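Local coordinates for putative methyl-accepting chemotaxis protein (Salmonella enterica subsp. enterica serovar Typhimurium str. LT2, PDB 6DB1), which probably senses a chemical signal outside the cell through its N-terminal ligand-binding domain and passes it on to the chemotaxis machinery, at residues Q65-E68 / E69-L73; S83-V86 / L87-Q91. All coordinates share one frame; numbering follows the deposited sequence.

Overall arrangement
The modelled chain is built mainly from four helices, 13-46, 54-73, 80-105 and 110-144. They form a four-helix bundle, as in the sensor domains of one class of chemoreceptors. Contact 1 lies in the last turns of helix 54-73. Contact 2 follows it in the chain, near the start of helix 80-105. Their centres are about 11 Å apart, and the two helices join through a short connection. The contacts meet directly. Lys71 NZ probably hydrogen-bonds Gln91 OE1, Trp90 packs on the backbone at Lys66 and Leu67, and Met70 packs on Leu87. Together they tie two successive helices of the bundle near one end.

Contact 1 (Q65-E68 / E69-L73); sequences QKLE and EMKAL
Lys66 and Glu69 form a salt bridge one helical turn apart. Lys66 NZ lies 2.9 Å from Glu69 OE2. It meets the syn lone pair of that oxygen, the one on the side of OE1. The two side chains run side by side and point the same way. Lys66 bends at its second torsion (chi2 -56°), which turns its end forward along the helix, toward the next turn and the carboxylate. Its methylene CD also comes to 3.4 Å from Glu69 OE2.

A second, longer salt bridge joins Glu68 and Lys71. Glu68 OE1 stands 3.5 Å from Lys71 NZ, and the side chains cross at a slant. Lys71 is extended beyond CG and also runs past Leu67. Its CE comes to 4.1 Å from Leu67 CG. The stronger polar partner of this ammonium is Gln91 on helix 80-105.

Both are i to i+3 bridges along helix 54-73, one of the four helices of the bundle, at its borders with neighbouring helices. Regular i to i+4 backbone bonds set their spacing. Met70 N donates to Lys66 O at 2.9 Å, and Lys71 N donates to Leu67 O at 2.9 Å. Similar bonds run from Glu69 to Gln65 and from Ala72 to Glu68.

Further out, Gln26 of helix 13-46 accepts a hydrogen bond from Lys66 NZ, so two oxygens hold that ammonium. The buried selenomethionine Met70 touches Trp90 of helix 80-105 and Gln20 and Val23 of helix 13-46.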
# COMPACT_ATOMS: atom_id res chain seq x y z
N GLN A 65 14.45 -4.42 -1.45
CA GLN A 65 15.05 -3.64 -0.36
C GLN A 65 14.07 -3.53 0.81
O GLN A 65 14.49 -3.55 1.96
CB GLN A 65 15.47 -2.24 -0.83
CG GLN A 65 15.97 -1.34 0.30
CD GLN A 65 17.16 -1.92 1.03
OE1 GLN A 65 18.00 -2.60 0.44
NE2 GLN A 65 17.27 -1.62 2.31
N LYS A 66 12.77 -3.36 0.53
CA LYS A 66 11.80 -3.24 1.62
C LYS A 66 11.63 -4.58 2.34
O LYS A 66 11.45 -4.58 3.52
CB LYS A 66 10.50 -2.64 1.11
CG LYS A 66 10.63 -1.16 0.76
CD LYS A 66 11.14 -0.33 1.91
CE LYS A 66 11.33 1.12 1.56
NZ LYS A 66 11.93 1.84 2.71
N LEU A 67 11.73 -5.71 1.65
CA LEU A 67 11.67 -7.00 2.33
C LEU A 67 12.87 -7.13 3.27
O LEU A 67 12.74 -7.60 4.39
CB LEU A 67 11.67 -8.13 1.30
CG LEU A 67 11.76 -9.55 1.88
CD1 LEU A 67 10.55 -9.87 2.75
CD2 LEU A 67 11.91 -10.58 0.77
N GLU A 68 14.06 -6.74 2.81
CA GLU A 68 15.24 -6.86 3.66
C GLU A 68 15.06 -6.00 4.91
O GLU A 68 15.39 -6.43 6.00
CB GLU A 68 16.50 -6.45 2.89
CG GLU A 68 16.96 -7.49 1.89
CD GLU A 68 17.05 -8.90 2.44
OE1 GLU A 68 16.11 -9.68 2.19
OE2 GLU A 68 18.04 -9.22 3.12
N GLU A 69 14.52 -4.81 4.75
CA GLU A 69 14.29 -3.90 5.86
C GLU A 69 13.23 -4.49 6.80
O GLU A 69 13.33 -4.37 8.05
CB GLU A 69 13.86 -2.55 5.30
CG GLU A 69 14.33 -1.35 6.08
CD GLU A 69 13.75 -0.04 5.55
OE1 GLU A 69 13.46 0.84 6.39
OE2 GLU A 69 13.57 0.09 4.31
N MSE A 70 12.23 -5.16 6.23
CA MSE A 70 11.18 -5.76 7.07
C MSE A 70 11.76 -6.84 7.91
O MSE A 70 11.47 -6.92 9.10
CB MSE A 70 10.01 -6.32 6.26
CG MSE A 70 8.77 -6.57 7.14
SE MSE A 70 7.85 -4.89 7.63
CE MSE A 70 6.49 -5.73 8.75
N LYS A 71 12.61 -7.67 7.30
CA LYS A 71 13.26 -8.80 8.01
C LYS A 71 14.13 -8.30 9.17
O LYS A 71 14.15 -8.92 10.25
CB LYS A 71 14.17 -9.59 7.05
CG LYS A 71 13.45 -10.50 6.08
CD LYS A 71 14.38 -11.15 5.10
CE LYS A 71 13.72 -12.26 4.33
NZ LYS A 71 14.54 -12.66 3.17
N ALA A 72 14.89 -7.23 8.92
CA ALA A 72 15.79 -6.64 9.92
C ALA A 72 15.01 -6.12 11.14
O ALA A 72 15.57 -6.11 12.24
CB ALA A 72 16.63 -5.55 9.29
N LEU A 73 13.75 -5.73 10.95
CA LEU A 73 12.86 -5.18 12.02
C LEU A 73 12.02 -6.25 12.72
O LEU A 73 11.41 -5.96 13.75
CB LEU A 73 11.86 -4.20 11.38
CG LEU A 73 12.39 -2.89 10.81
CD1 LEU A 73 11.27 -2.10 10.17
CD2 LEU A 73 13.08 -2.05 11.87

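Contact 2 (S83-V86 / L87-Q91); sequences SREV and LSNWQ
Leu87 N donates a hydrogen bond to Ser83 O at 3.2 Å, with an N-H...O angle of 166°. This is one of the regular i to i+4 backbone bonds of helix 80-105, the third helix of the four-helix bundle. Ser88, Asn89 and Trp90 donate in the same way to Arg84, Glu85 and Val86.

One side chain adds to this ladder. Ser88 OG sits beside its own backbone N (chi1 -70°). From there it gives a weak hydrogen bond to Arg84 O at 3.3 Å, so that carbonyl accepts two bonds from Ser88.

Two polar side chains face helix 110-144. Glu85 and Asn89 lie one turn apart, with carboxylate and amide planes turned 59° against each other. Glu85 CG passes 4.0 Å from Asn89 ND2. The Glu85 carboxylate hydrogen-bonds Ser131 and forms a salt bridge with Arg134, while Asn89 makes weak bonds to Ser131 and Ala127.

At the exposed edge of the helix, a charged group rests on an aliphatic one. The Arg84 chain bends at chi2 and chi3 and slants across Leu87, with Arg84 NH1 3.5 Å from Leu87 CD1.

Apolar packing on the buried side centres on Val86 and Trp90. Phe128 of helix 110-144 meets the Trp90 ring edge-to-face. Within helix 80-105, Val86 CG1 approaches the edge of the indole, near the ring plane, and stops 4.2 Å from Trp90 CE3.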
# COMPACT_ATOMS: atom_id res chain seq x y z
N SER A 83 4.38 -12.22 12.03
CA SER A 83 5.56 -11.63 11.43
C SER A 83 6.11 -12.57 10.36
O SER A 83 6.43 -12.15 9.26
CB SER A 83 6.57 -11.31 12.49
OG SER A 83 7.71 -10.74 11.91
N ARG A 84 6.15 -13.86 10.69
CA ARG A 84 6.64 -14.92 9.80
C ARG A 84 5.78 -15.11 8.56
O ARG A 84 6.31 -15.37 7.48
CB ARG A 84 6.73 -16.25 10.56
CG ARG A 84 8.11 -16.47 11.17
CD ARG A 84 9.04 -16.99 10.10
NE ARG A 84 10.42 -16.53 10.23
CZ ARG A 84 10.99 -15.64 9.43
NH1 ARG A 84 10.30 -15.15 8.41
NH2 ARG A 84 12.24 -15.27 9.63
N GLU A 85 4.48 -15.06 8.71
CA GLU A 85 3.60 -15.22 7.58
C GLU A 85 3.89 -14.11 6.55
O GLU A 85 4.00 -14.37 5.36
CB GLU A 85 2.16 -15.16 8.08
CG GLU A 85 1.16 -15.80 7.15
CD GLU A 85 -0.29 -15.50 7.49
OE1 GLU A 85 -0.71 -15.83 8.62
OE2 GLU A 85 -0.98 -14.93 6.64
N VAL A 86 4.02 -12.88 7.03
CA VAL A 86 4.26 -11.70 6.20
C VAL A 86 5.56 -11.84 5.40
O VAL A 86 5.56 -11.65 4.19
CB VAL A 86 4.29 -10.43 7.07
CG1 VAL A 86 4.98 -9.26 6.38
CG2 VAL A 86 2.90 -10.05 7.53
N LEU A 87 6.65 -12.16 6.07
CA LEU A 87 7.96 -12.27 5.41
C LEU A 87 7.96 -13.42 4.39
O LEU A 87 8.54 -13.28 3.31
CB LEU A 87 9.04 -12.47 6.47
CG LEU A 87 9.20 -11.34 7.48
CD1 LEU A 87 10.22 -11.70 8.56
CD2 LEU A 87 9.60 -10.05 6.79
N SER A 88 7.34 -14.55 4.71
CA SER A 88 7.35 -15.68 3.78
C SER A 88 6.49 -15.39 2.54
O SER A 88 6.89 -15.73 1.45
CB SER A 88 6.90 -16.94 4.44
OG SER A 88 7.88 -17.36 5.37
N ASN A 89 5.33 -14.78 2.72
CA ASN A 89 4.46 -14.47 1.58
C ASN A 89 5.06 -13.33 0.76
O ASN A 89 4.95 -13.32 -0.48
CB ASN A 89 3.02 -14.21 2.04
CG ASN A 89 2.35 -15.46 2.54
OD1 ASN A 89 2.86 -16.56 2.34
ND2 ASN A 89 1.19 -15.32 3.16
N TRP A 90 5.72 -12.39 1.42
CA TRP A 90 6.38 -11.29 0.72
C TRP A 90 7.49 -11.87 -0.15
O TRP A 90 7.59 -11.58 -1.34
CB TRP A 90 6.96 -10.29 1.73
CG TRP A 90 7.41 -8.97 1.20
CD1 TRP A 90 7.93 -8.67 -0.02
CD2 TRP A 90 7.54 -7.77 1.98
NE1 TRP A 90 8.28 -7.35 -0.08
CE2 TRP A 90 8.06 -6.77 1.14
CE3 TRP A 90 7.20 -7.43 3.29
CZ2 TRP A 90 8.28 -5.47 1.58
CZ3 TRP A 90 7.42 -6.14 3.73
CH2 TRP A 90 7.98 -5.18 2.88
N GLN A 91 8.33 -12.70 0.48
CA GLN A 91 9.49 -13.31 -0.22
C GLN A 91 9.01 -14.20 -1.38
O GLN A 91 9.64 -14.23 -2.43
CB GLN A 91 10.39 -14.07 0.76
CG GLN A 91 11.56 -14.76 0.07
CD GLN A 91 12.65 -15.17 1.03
OE1 GLN A 91 12.92 -14.49 2.02
NE2 GLN A 91 13.34 -16.25 0.71